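Local atomic coordinates of Hydrogenase/urease maturation factor HypB (Helicobacter pylori, PDB entry 4LPS), a protein that helps insert nickel into the metal centre of [NiFe] hydrogenases, and is also required for urease maturation, using its low intrinsic GTPase activity. Residues A151-P160 against M172-K183; G45-P55 against S129-L140. All coordinates share one frame; numbering follows the deposited sequence.

Contact 1: A151-P160 against M172-K183; sequences AMNIVLLSVP and MFMCADAVIISK. With GDP (guanosine-5'-diphosphate), chain D.
Val155 and Leu157 both bond to the backbone of Ile180, which sits opposite Leu156 in the parallel sheet of a P-loop GTPase domain. Ile180 N gives its hydrogen to Val155 O at 2.8 Å, Leu157 N gives to Ile180 O, and Ser182 N approaches Leu157 O from above the carbonyl plane. At the start of the strands a carboxylate takes over as acceptor. Asp177 OD2 receives Asn153 N on its anti lone pair at 2.8 Å, in an almost straight bond of 175°, and Asp177 N returns a bond to Asn153 O. Tyr236 holds the other oxygen, OD1, and Asn153 OD1 turns to Asn50.

Apolar contacts cover both sheet faces. Val155 CG1, anti to the backbone N (chi1 -180°), makes an off-centre CH-pi contact with the Phe173 ring, which leaves CG2 3.8 Å from Met172 SD and equally near Ala176 CB. Leu157 CB meets the edge of that ring. On the reverse face Ile154 CG2 reaches Ile180 CD1 at 3.8 Å, both side chains against Phe224 of helix 218-234.

Nucleotide contacts end the strand pair. Lys183, from a variant NKxD motif, runs extended along guanine, its CG 3.6 Å from GDP C5. Its NZ bonds to ribose O4' at 3.0 Å, to Gly56 O and to a water donating to Ser158 OG, itself also bonded to Glu161. These three oxygen partners probably help hold the extended chain along the base.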
loop_
_atom_site.group_PDB
_atom_site.type_symbol
_atom_site.label_atom_id
_atom_site.label_comp_id
_atom_site.label_asym_id
_atom_site.label_seq_id
_atom_site.Cartn_x
_atom_site.Cartn_y
_atom_site.Cartn_z
ATOM N N ALA A 151 -7.949 3.381 5.012
ATOM C CA ALA A 151 -8.890 4.097 4.157
ATOM C C ALA A 151 -8.852 3.524 2.743
ATOM O O ALA A 151 -9.880 3.409 2.074
ATOM C CB ALA A 151 -8.576 5.584 4.144
ATOM N N MET A 152 -7.652 3.170 2.297
ATOM C CA MET A 152 -7.483 2.541 0.994
ATOM C C MET A 152 -6.536 1.358 1.077
ATOM O O MET A 152 -5.506 1.406 1.755
ATOM C CB MET A 152 -6.958 3.534 -0.050
ATOM C CG MET A 152 -7.803 4.781 -0.256
ATOM S SD MET A 152 -7.226 5.751 -1.669
ATOM C CE MET A 152 -7.868 4.766 -3.024
ATOM N N ASN A 153 -6.909 0.295 0.377
ATOM C CA ASN A 153 -6.034 -0.845 0.180
ATOM C C ASN A 153 -5.646 -0.895 -1.290
ATOM O O ASN A 153 -6.496 -1.062 -2.164
ATOM C CB ASN A 153 -6.719 -2.136 0.623
ATOM C CG ASN A 153 -7.218 -2.065 2.050
ATOM O OD1 ASN A 153 -6.455 -2.259 2.999
ATOM N ND2 ASN A 153 -8.503 -1.775 2.213
ATOM N N ILE A 154 -4.359 -0.723 -1.557
ATOM C CA ILE A 154 -3.882 -0.599 -2.925
ATOM C C ILE A 154 -2.915 -1.726 -3.276
ATOM O O ILE A 154 -1.990 -2.029 -2.518
ATOM C CB ILE A 154 -3.219 0.770 -3.144
ATOM C CG1 ILE A 154 -4.245 1.878 -2.878
ATOM C CG2 ILE A 154 -2.663 0.879 -4.556
ATOM C CD1 ILE A 154 -3.652 3.269 -2.735
ATOM N N VAL A 155 -3.155 -2.354 -4.424
ATOM C CA VAL A 155 -2.384 -3.514 -4.850
ATOM C C VAL A 155 -1.487 -3.207 -6.052
ATOM O O VAL A 155 -1.944 -2.660 -7.056
ATOM C CB VAL A 155 -3.311 -4.694 -5.207
ATOM C CG1 VAL A 155 -2.497 -5.898 -5.641
ATOM C CG2 VAL A 155 -4.190 -5.055 -4.014
ATOM N N LEU A 156 -0.207 -3.552 -5.937
ATOM C CA LEU A 156 0.713 -3.444 -7.063
ATOM C C LEU A 156 0.819 -4.768 -7.802
ATOM O O LEU A 156 0.944 -5.829 -7.188
ATOM C CB LEU A 156 2.109 -2.999 -6.611
ATOM C CG LEU A 156 2.360 -1.538 -6.232
ATOM C CD1 LEU A 156 1.723 -1.165 -4.898
ATOM C CD2 LEU A 156 3.856 -1.266 -6.200
ATOM N N LEU A 157 0.729 -4.699 -9.123
ATOM C CA LEU A 157 1.069 -5.828 -9.977
ATOM C C LEU A 157 2.188 -5.379 -10.904
ATOM O O LEU A 157 1.986 -4.501 -11.744
ATOM C CB LEU A 157 -0.143 -6.310 -10.781
ATOM C CG LEU A 157 0.145 -7.352 -11.866
ATOM C CD1 LEU A 157 0.786 -8.591 -11.264
ATOM C CD2 LEU A 157 -1.119 -7.721 -12.634
ATOM N N SER A 158 3.369 -5.969 -10.750
ATOM C CA SER A 158 4.507 -5.545 -11.549
ATOM C C SER A 158 4.500 -6.276 -12.879
ATOM O O SER A 158 4.065 -7.427 -12.963
ATOM C CB SER A 158 5.826 -5.778 -10.807
ATOM O OG SER A 158 6.299 -7.098 -10.977
ATOM N N VAL A 159 4.939 -5.576 -13.923
ATOM C CA VAL A 159 4.962 -6.122 -15.275
ATOM C C VAL A 159 5.681 -7.477 -15.363
ATOM O O VAL A 159 5.158 -8.400 -15.990
ATOM C CB VAL A 159 5.607 -5.116 -16.270
ATOM C CG1 VAL A 159 6.042 -5.809 -17.550
ATOM C CG2 VAL A 159 4.633 -3.997 -16.590
ATOM N N PRO A 160 6.868 -7.616 -14.737
ATOM C CA PRO A 160 7.540 -8.919 -14.841
ATOM C C PRO A 160 6.779 -10.102 -14.232
ATOM O O PRO A 160 7.108 -11.239 -14.574
ATOM C CB PRO A 160 8.858 -8.695 -14.090
ATOM C CG PRO A 160 9.091 -7.227 -14.160
ATOM C CD PRO A 160 7.728 -6.625 -14.058
ATOM N N MET A 172 -7.229 -11.034 -3.590
ATOM C CA MET A 172 -6.386 -9.865 -3.365
ATOM C C MET A 172 -6.852 -8.668 -4.191
ATOM O O MET A 172 -6.975 -7.558 -3.675
ATOM C CB MET A 172 -4.922 -10.180 -3.675
ATOM C CG MET A 172 -4.004 -8.971 -3.566
ATOM S SD MET A 172 -3.899 -8.236 -1.917
ATOM C CE MET A 172 -2.905 -9.453 -1.060
ATOM N N PHE A 173 -7.100 -8.890 -5.474
ATOM C CA PHE A 173 -7.463 -7.796 -6.366
ATOM C C PHE A 173 -8.892 -7.287 -6.140
ATOM O O PHE A 173 -9.202 -6.148 -6.485
ATOM C CB PHE A 173 -7.262 -8.220 -7.822
ATOM C CG PHE A 173 -5.817 -8.271 -8.235
ATOM C CD1 PHE A 173 -5.155 -7.113 -8.614
ATOM C CD2 PHE A 173 -5.111 -9.467 -8.215
ATOM C CE1 PHE A 173 -3.819 -7.146 -8.989
ATOM C CE2 PHE A 173 -3.776 -9.508 -8.587
ATOM C CZ PHE A 173 -3.129 -8.348 -8.972
ATOM N N MET A 174 -9.758 -8.125 -5.573
ATOM C CA MET A 174 -11.107 -7.687 -5.214
ATOM C C MET A 174 -11.132 -6.777 -3.977
ATOM O O MET A 174 -12.135 -6.113 -3.720
ATOM C CB MET A 174 -12.035 -8.890 -5.001
ATOM C CG MET A 174 -12.646 -9.425 -6.294
ATOM S SD MET A 174 -13.757 -10.828 -6.055
ATOM C CE MET A 174 -12.630 -12.077 -5.441
ATOM N N CYS A 175 -10.050 -6.746 -3.203
ATOM C CA CYS A 175 -10.011 -5.854 -2.047
ATOM C C CYS A 175 -9.350 -4.518 -2.379
ATOM O O CYS A 175 -9.277 -3.624 -1.534
ATOM C CB CYS A 175 -9.287 -6.521 -0.873
ATOM S SG CYS A 175 -7.496 -6.405 -0.882
ATOM N N ALA A 176 -8.876 -4.385 -3.614
ATOM C CA ALA A 176 -8.194 -3.170 -4.050
ATOM C C ALA A 176 -9.165 -2.019 -4.299
ATOM O O ALA A 176 -10.173 -2.179 -4.991
ATOM C CB ALA A 176 -7.381 -3.444 -5.304
ATOM N N ASP A 177 -8.848 -0.858 -3.734
ATOM C CA ASP A 177 -9.516 0.386 -4.090
ATOM C C ASP A 177 -8.815 1.007 -5.288
ATOM O O ASP A 177 -9.323 1.939 -5.908
ATOM C CB ASP A 177 -9.522 1.357 -2.909
ATOM C CG ASP A 177 -10.210 0.786 -1.694
ATOM O OD1 ASP A 177 -11.456 0.709 -1.705
ATOM O OD2 ASP A 177 -9.510 0.401 -0.735
ATOM N N ALA A 178 -7.634 0.481 -5.594
ATOM C CA ALA A 178 -6.865 0.895 -6.757
ATOM C C ALA A 178 -5.813 -0.157 -7.069
ATOM O O ALA A 178 -5.281 -0.805 -6.166
ATOM C CB ALA A 178 -6.210 2.252 -6.517
ATOM N N VAL A 179 -5.515 -0.324 -8.350
ATOM C CA VAL A 179 -4.468 -1.242 -8.766
ATOM C C VAL A 179 -3.386 -0.458 -9.490
ATOM O O VAL A 179 -3.675 0.375 -10.354
ATOM C CB VAL A 179 -5.010 -2.368 -9.682
ATOM C CG1 VAL A 179 -3.888 -3.316 -10.095
ATOM C CG2 VAL A 179 -6.109 -3.140 -8.983
ATOM N N ILE A 180 -2.138 -0.713 -9.121
ATOM C CA ILE A 180 -1.007 -0.105 -9.802
ATOM C C ILE A 180 -0.257 -1.144 -10.623
ATOM O O ILE A 180 0.242 -2.128 -10.078
ATOM C CB ILE A 180 -0.031 0.546 -8.801
ATOM C CG1 ILE A 180 -0.725 1.678 -8.038
ATOM C CG2 ILE A 180 1.214 1.055 -9.512
ATOM C CD1 ILE A 180 0.068 2.174 -6.851
ATOM N N ILE A 181 -0.179 -0.929 -11.934
ATOM C CA ILE A 181 0.709 -1.728 -12.769
ATOM C C ILE A 181 2.098 -1.113 -12.681
ATOM O O ILE A 181 2.381 -0.100 -13.323
ATOM C CB ILE A 181 0.241 -1.790 -14.238
ATOM C CG1 ILE A 181 -1.166 -2.390 -14.330
ATOM C CG2 ILE A 181 1.215 -2.614 -15.075
ATOM C CD1 ILE A 181 -1.733 -2.429 -15.743
ATOM N N SER A 182 2.960 -1.723 -11.877
ATOM C CA SER A 182 4.256 -1.129 -11.580
ATOM C C SER A 182 5.320 -1.638 -12.543
ATOM O O SER A 182 5.098 -2.620 -13.256
ATOM C CB SER A 182 4.659 -1.408 -10.129
ATOM O OG SER A 182 4.675 -2.791 -9.842
ATOM N N LYS A 183 6.462 -0.951 -12.564
ATOM C CA LYS A 183 7.536 -1.220 -13.520
ATOM C C LYS A 183 7.004 -1.180 -14.953
ATOM O O LYS A 183 7.325 -2.036 -15.780
ATOM C CB LYS A 183 8.205 -2.567 -13.220
ATOM C CG LYS A 183 8.507 -2.772 -11.734
ATOM C CD LYS A 183 9.337 -4.025 -11.477
ATOM C CE LYS A 183 9.556 -4.232 -9.983
ATOM N NZ LYS A 183 10.435 -5.404 -9.681
HETATM P PB GDP D . 9.345 -4.235 -2.977
HETATM O O1B GDP D . 10.079 -5.470 -2.517
HETATM O O2B GDP D . 9.367 -3.176 -1.903
HETATM O O3B GDP D . 7.903 -4.561 -3.279
HETATM O O3A GDP D . 10.024 -3.680 -4.321
HETATM P PA GDP D . 11.463 -2.955 -4.353
HETATM O O1A GDP D . 11.300 -1.474 -4.130
HETATM O O2A GDP D . 12.423 -3.555 -3.358
HETATM O "O5'" GDP D . 11.926 -3.208 -5.862
HETATM C "C5'" GDP D . 12.502 -4.455 -6.247
HETATM C "C4'" GDP D . 13.334 -4.236 -7.501
HETATM O "O4'" GDP D . 12.523 -3.650 -8.520
HETATM C "C3'" GDP D . 14.465 -3.259 -7.235
HETATM O "O3'" GDP D . 15.623 -3.731 -7.928
HETATM C "C2'" GDP D . 14.021 -1.958 -7.864
HETATM O "O2'" GDP D . 15.143 -1.236 -8.369
HETATM C "C1'" GDP D . 13.138 -2.448 -8.995
HETATM N N9 GDP D . 12.083 -1.480 -9.369
HETATM C C8 GDP D . 11.214 -0.842 -8.563
HETATM N N7 GDP D . 10.381 -0.055 -9.290
HETATM C C5 GDP D . 10.709 -0.200 -10.590
HETATM C C6 GDP D . 10.239 0.332 -11.891
HETATM O O6 GDP D . 9.293 1.143 -11.950
HETATM N N1 GDP D . 10.856 -0.082 -13.005
HETATM C C2 GDP D . 11.881 -0.955 -12.972
HETATM N N2 GDP D . 12.465 -1.334 -14.133
HETATM N N3 GDP D . 12.361 -1.483 -11.820
HETATM C C4 GDP D . 11.825 -1.146 -10.629
HETATM O O HOH W 1 -10.479 -1.817 0.209
HETATM O O HOH W 2 8.839 -7.598 -10.547
#

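Contact 2: G45-P55 against S129-L140; sequences GLYVLNFMSSP and SDFLIIENVGNL. With MG (magnesium ion), chain C; PO4 (phosphate ion), chain E.
Phe51 and Leu49 run beside Ile134 at the centre of a parallel sheet of the P-loop NTPase fold, strand 47-52 leading into the P-loop and strand 131-135 carrying the magnesium ligand Glu135. The middle is tight. Ile134 N gives to Leu49 O at 2.7 Å and Phe51 N to Ile134 O, the donors lying almost on the carbonyl axes. On one face Ile133 CG2 comes to the edge of the Phe51 ring, 3.6 Å from CD2, with Met62 and Leu63 of helix 59-66 packed nearby. Farther back, Tyr47 and Phe131 point the same way, their ring planes at 84°. The other face carries Val48 CG1 against Ile134 CD1, with helix 110-122 beyond.

A buried amide pair follows. Asn136 ND2 donates to Asn50 OD1 at 3.2 Å, the two amide planes turned 51° apart. Each amide has a further partner: Asn50 ND2 is bound to Asn153 OD1, and Asn136 OD1 accepts from Val137 N and Leu108 N, which should keep both groups from flipping.

The looser, solvent side is the end at Gly45, which closes the preceding helix in a Schellman motif; there a water donates to both Gly45 O and Asp130 OD1. The opposite end is close-packed though partly exposed. Ser53 O accepts Asn139 N at 2.8 Å, and Gly138 CA lies 4.1 Å from Pro55 CA, on the side where a beta carbon would stand. A phosphate ion, probably from the crystallisation liquor, takes a weak bond from Gly138 N. Glu135, its CG anti to the backbone N (chi1 -173°) and its chain extended, brings OE1 to within 2.4 Å of the magnesium ion, which Thr60 and Asp86 also bind, as does phosphate O2 at 2.1 Å.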
loop_
_atom_site.group_PDB
_atom_site.type_symbol
_atom_site.label_atom_id
_atom_site.label_comp_id
_atom_site.label_asym_id
_atom_site.label_seq_id
_atom_site.Cartn_x
_atom_site.Cartn_y
_atom_site.Cartn_z
ATOM N N GLY A 45 -5.979 12.277 12.791
ATOM C CA GLY A 45 -6.180 12.921 11.507
ATOM C C GLY A 45 -5.305 12.334 10.415
ATOM O O GLY A 45 -4.731 13.063 9.606
ATOM N N LEU A 46 -5.213 11.007 10.388
ATOM C CA LEU A 46 -4.403 10.316 9.394
ATOM C C LEU A 46 -5.247 9.647 8.317
ATOM O O LEU A 46 -6.240 8.980 8.617
ATOM C CB LEU A 46 -3.514 9.265 10.064
ATOM C CG LEU A 46 -2.597 9.738 11.191
ATOM C CD1 LEU A 46 -2.061 8.552 11.969
ATOM C CD2 LEU A 46 -1.455 10.562 10.622
ATOM N N TYR A 47 -4.840 9.826 7.064
ATOM C CA TYR A 47 -5.394 9.045 5.966
ATOM C C TYR A 47 -4.482 7.846 5.743
ATOM O O TYR A 47 -3.318 8.000 5.378
ATOM C CB TYR A 47 -5.525 9.882 4.691
ATOM C CG TYR A 47 -6.479 9.292 3.675
ATOM C CD1 TYR A 47 -7.852 9.391 3.851
ATOM C CD2 TYR A 47 -6.010 8.637 2.544
ATOM C CE1 TYR A 47 -8.732 8.857 2.931
ATOM C CE2 TYR A 47 -6.885 8.095 1.617
ATOM C CZ TYR A 47 -8.244 8.209 1.818
ATOM O OH TYR A 47 -9.119 7.673 0.899
ATOM N N VAL A 48 -5.008 6.652 5.987
ATOM C CA VAL A 48 -4.173 5.461 6.048
ATOM C C VAL A 48 -4.266 4.602 4.788
ATOM O O VAL A 48 -5.358 4.262 4.327
ATOM C CB VAL A 48 -4.531 4.610 7.278
ATOM C CG1 VAL A 48 -3.645 3.383 7.361
ATOM C CG2 VAL A 48 -4.390 5.448 8.533
ATOM N N LEU A 49 -3.103 4.268 4.233
ATOM C CA LEU A 49 -3.017 3.454 3.025
ATOM C C LEU A 49 -2.335 2.126 3.323
ATOM O O LEU A 49 -1.356 2.072 4.074
ATOM C CB LEU A 49 -2.261 4.197 1.918
ATOM C CG LEU A 49 -2.707 5.628 1.610
ATOM C CD1 LEU A 49 -1.781 6.278 0.598
ATOM C CD2 LEU A 49 -4.136 5.636 1.095
ATOM N N ASN A 50 -2.883 1.054 2.759
ATOM C CA ASN A 50 -2.316 -0.281 2.906
ATOM C C ASN A 50 -1.886 -0.833 1.550
ATOM O O ASN A 50 -2.727 -1.174 0.714
ATOM C CB ASN A 50 -3.332 -1.213 3.577
ATOM C CG ASN A 50 -2.881 -2.657 3.598
ATOM O OD1 ASN A 50 -1.695 -2.949 3.748
ATOM N ND2 ASN A 50 -3.834 -3.573 3.453
ATOM N N PHE A 51 -0.576 -0.902 1.328
ATOM C CA PHE A 51 -0.043 -1.370 0.051
ATOM C C PHE A 51 0.304 -2.854 0.088
ATOM O O PHE A 51 1.083 -3.302 0.930
ATOM C CB PHE A 51 1.184 -0.551 -0.348
ATOM C CG PHE A 51 0.852 0.821 -0.854
ATOM C CD1 PHE A 51 0.472 1.016 -2.177
ATOM C CD2 PHE A 51 0.914 1.919 -0.009
ATOM C CE1 PHE A 51 0.161 2.285 -2.646
ATOM C CE2 PHE A 51 0.607 3.190 -0.471
ATOM C CZ PHE A 51 0.231 3.374 -1.790
ATOM N N MET A 52 -0.278 -3.608 -0.840
ATOM C CA MET A 52 -0.057 -5.042 -0.920
ATOM C C MET A 52 0.436 -5.436 -2.304
ATOM O O MET A 52 0.040 -4.837 -3.304
ATOM C CB MET A 52 -1.348 -5.780 -0.573
ATOM C CG MET A 52 -1.730 -5.665 0.894
ATOM S SD MET A 52 -3.389 -6.281 1.218
ATOM C CE MET A 52 -4.355 -5.135 0.232
ATOM N N SER A 53 1.325 -6.424 -2.351
ATOM C CA SER A 53 1.849 -6.933 -3.614
ATOM C C SER A 53 2.656 -8.195 -3.369
ATOM O O SER A 53 2.857 -8.596 -2.224
ATOM C CB SER A 53 2.726 -5.887 -4.305
ATOM O OG SER A 53 4.020 -5.864 -3.731
ATOM N N SER A 54 3.135 -8.805 -4.447
ATOM C CA SER A 54 4.136 -9.856 -4.347
ATOM C C SER A 54 5.434 -9.252 -3.829
ATOM O O SER A 54 5.621 -8.036 -3.899
ATOM C CB SER A 54 4.376 -10.522 -5.704
ATOM O OG SER A 54 3.173 -10.999 -6.273
ATOM N N PRO A 55 6.326 -10.089 -3.278
ATOM C CA PRO A 55 7.668 -9.570 -2.998
ATOM C C PRO A 55 8.312 -8.978 -4.255
ATOM O O PRO A 55 8.269 -9.610 -5.316
ATOM C CB PRO A 55 8.435 -10.807 -2.518
ATOM C CG PRO A 55 7.372 -11.739 -2.014
ATOM C CD PRO A 55 6.186 -11.506 -2.900
ATOM N N SER A 129 2.191 14.252 9.805
ATOM C CA SER A 129 1.795 13.471 8.636
ATOM C C SER A 129 0.312 13.605 8.294
ATOM O O SER A 129 -0.543 13.636 9.183
ATOM C CB SER A 129 2.133 11.991 8.850
ATOM O OG SER A 129 3.519 11.804 9.081
ATOM N N ASP A 130 0.025 13.688 6.997
ATOM C CA ASP A 130 -1.340 13.600 6.496
ATOM C C ASP A 130 -1.685 12.154 6.179
ATOM O O ASP A 130 -2.851 11.760 6.174
ATOM C CB ASP A 130 -1.519 14.470 5.250
ATOM C CG ASP A 130 -1.421 15.947 5.556
ATOM O OD1 ASP A 130 -1.860 16.353 6.650
ATOM O OD2 ASP A 130 -0.903 16.701 4.705
ATOM N N PHE A 131 -0.650 11.365 5.920
ATOM C CA PHE A 131 -0.827 9.974 5.540
ATOM C C PHE A 131 -0.005 9.061 6.437
ATOM O O PHE A 131 1.133 9.374 6.785
ATOM C CB PHE A 131 -0.424 9.748 4.079
ATOM C CG PHE A 131 -1.251 10.515 3.083
ATOM C CD1 PHE A 131 -0.963 11.840 2.788
ATOM C CD2 PHE A 131 -2.308 9.901 2.427
ATOM C CE1 PHE A 131 -1.724 12.540 1.862
ATOM C CE2 PHE A 131 -3.070 10.594 1.500
ATOM C CZ PHE A 131 -2.779 11.914 1.218
ATOM N N LEU A 132 -0.595 7.934 6.817
ATOM C CA LEU A 132 0.169 6.848 7.410
ATOM C C LEU A 132 0.120 5.695 6.431
ATOM O O LEU A 132 -0.956 5.206 6.085
ATOM C CB LEU A 132 -0.388 6.441 8.779
ATOM C CG LEU A 132 0.182 5.144 9.362
ATOM C CD1 LEU A 132 1.615 5.335 9.829
ATOM C CD2 LEU A 132 -0.679 4.638 10.508
ATOM N N ILE A 133 1.290 5.264 5.982
ATOM C CA ILE A 133 1.361 4.262 4.934
ATOM C C ILE A 133 1.862 2.930 5.471
ATOM O O ILE A 133 2.936 2.845 6.072
ATOM C CB ILE A 133 2.265 4.738 3.775
ATOM C CG1 ILE A 133 1.654 5.981 3.115
ATOM C CG2 ILE A 133 2.462 3.630 2.750
ATOM C CD1 ILE A 133 2.384 6.466 1.870
ATOM N N ILE A 134 1.054 1.899 5.269
ATOM C CA ILE A 134 1.415 0.542 5.643
ATOM C C ILE A 134 1.926 -0.211 4.421
ATOM O O ILE A 134 1.184 -0.405 3.453
ATOM C CB ILE A 134 0.211 -0.210 6.258
ATOM C CG1 ILE A 134 -0.287 0.520 7.508
ATOM C CG2 ILE A 134 0.577 -1.649 6.590
ATOM C CD1 ILE A 134 -1.630 0.030 8.010
ATOM N N GLU A 135 3.195 -0.608 4.445
ATOM C CA GLU A 135 3.704 -1.511 3.420
ATOM C C GLU A 135 3.646 -2.935 3.945
ATOM O O GLU A 135 4.413 -3.321 4.828
ATOM C CB GLU A 135 5.129 -1.146 2.986
ATOM C CG GLU A 135 5.593 -1.981 1.790
ATOM C CD GLU A 135 7.041 -1.760 1.402
ATOM O OE1 GLU A 135 7.741 -2.757 1.126
ATOM O OE2 GLU A 135 7.483 -0.594 1.369
ATOM N N ASN A 136 2.706 -3.705 3.411
ATOM C CA ASN A 136 2.460 -5.052 3.897
ATOM C C ASN A 136 3.551 -6.036 3.489
ATOM O O ASN A 136 4.368 -5.750 2.611
ATOM C CB ASN A 136 1.103 -5.548 3.399
ATOM C CG ASN A 136 0.334 -6.299 4.464
ATOM O OD1 ASN A 136 0.868 -7.207 5.103
ATOM N ND2 ASN A 136 -0.924 -5.920 4.668
ATOM N N VAL A 137 3.565 -7.184 4.161
ATOM C CA VAL A 137 4.434 -8.299 3.806
ATOM C C VAL A 137 4.225 -8.696 2.347
ATOM O O VAL A 137 3.086 -8.759 1.875
ATOM C CB VAL A 137 4.174 -9.519 4.712
ATOM C CG1 VAL A 137 5.074 -10.686 4.327
ATOM C CG2 VAL A 137 4.379 -9.142 6.175
ATOM N N GLY A 138 5.319 -8.938 1.630
ATOM C CA GLY A 138 5.222 -9.415 0.262
ATOM C C GLY A 138 4.491 -10.742 0.201
ATOM O O GLY A 138 4.993 -11.762 0.683
ATOM N N ASN A 139 3.303 -10.714 -0.400
ATOM C CA ASN A 139 2.384 -11.849 -0.423
ATOM C C ASN A 139 1.117 -11.439 -1.170
ATOM O O ASN A 139 0.481 -10.446 -0.813
ATOM C CB ASN A 139 2.058 -12.308 1.003
ATOM C CG ASN A 139 1.235 -13.585 1.040
ATOM O OD1 ASN A 139 0.827 -14.112 0.006
ATOM N ND2 ASN A 139 1.013 -14.102 2.240
ATOM N N LEU A 140 0.766 -12.175 -2.220
ATOM C CA LEU A 140 -0.433 -11.853 -2.989
ATOM C C LEU A 140 -1.676 -12.577 -2.480
ATOM O O LEU A 140 -2.727 -12.520 -3.116
ATOM C CB LEU A 140 -0.230 -12.185 -4.470
ATOM C CG LEU A 140 0.157 -11.032 -5.396
ATOM C CD1 LEU A 140 0.076 -11.457 -6.859
ATOM C CD2 LEU A 140 -0.728 -9.828 -5.145
HETATM MG MG MG C . 9.859 -3.573 0.245
HETATM P P PO4 E . 8.659 -6.967 0.164
HETATM O O1 PO4 E . 7.883 -7.040 1.454
HETATM O O2 PO4 E . 9.448 -5.684 0.142
HETATM O O3 PO4 E . 9.601 -8.141 0.078
HETATM O O4 PO4 E . 7.702 -6.998 -0.997
HETATM O O HOH W 3 -3.763 15.078 8.126
HETATM O O HOH W 4 1.074 -8.080 0.242
HETATM O O HOH W 5 11.838 -4.196 -0.660
#

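How the contacts relate
From the N terminus, contact 2 comes first: 45-55 pairs with 129-140, closing a loop of 73 residues that carries strands 74-80 and 97-101 with helices 59-66, 85-91 and 110-122. Only then does contact 1 open, where 172-183 returns alongside 151-160 after a short, largely helical crossover of 11 residues. The two loops therefore lie in series, neither nested nor crossed. Their strands adjoin all the same, because 152-158 is the sheet neighbour of 47-52, and Ala151 N lies 2.8 Å from Val48 O in a probable hydrogen bond. Together they join four strands adjacent across the sheet, setting the magnesium side beside the guanine-binding side of one nucleotide site.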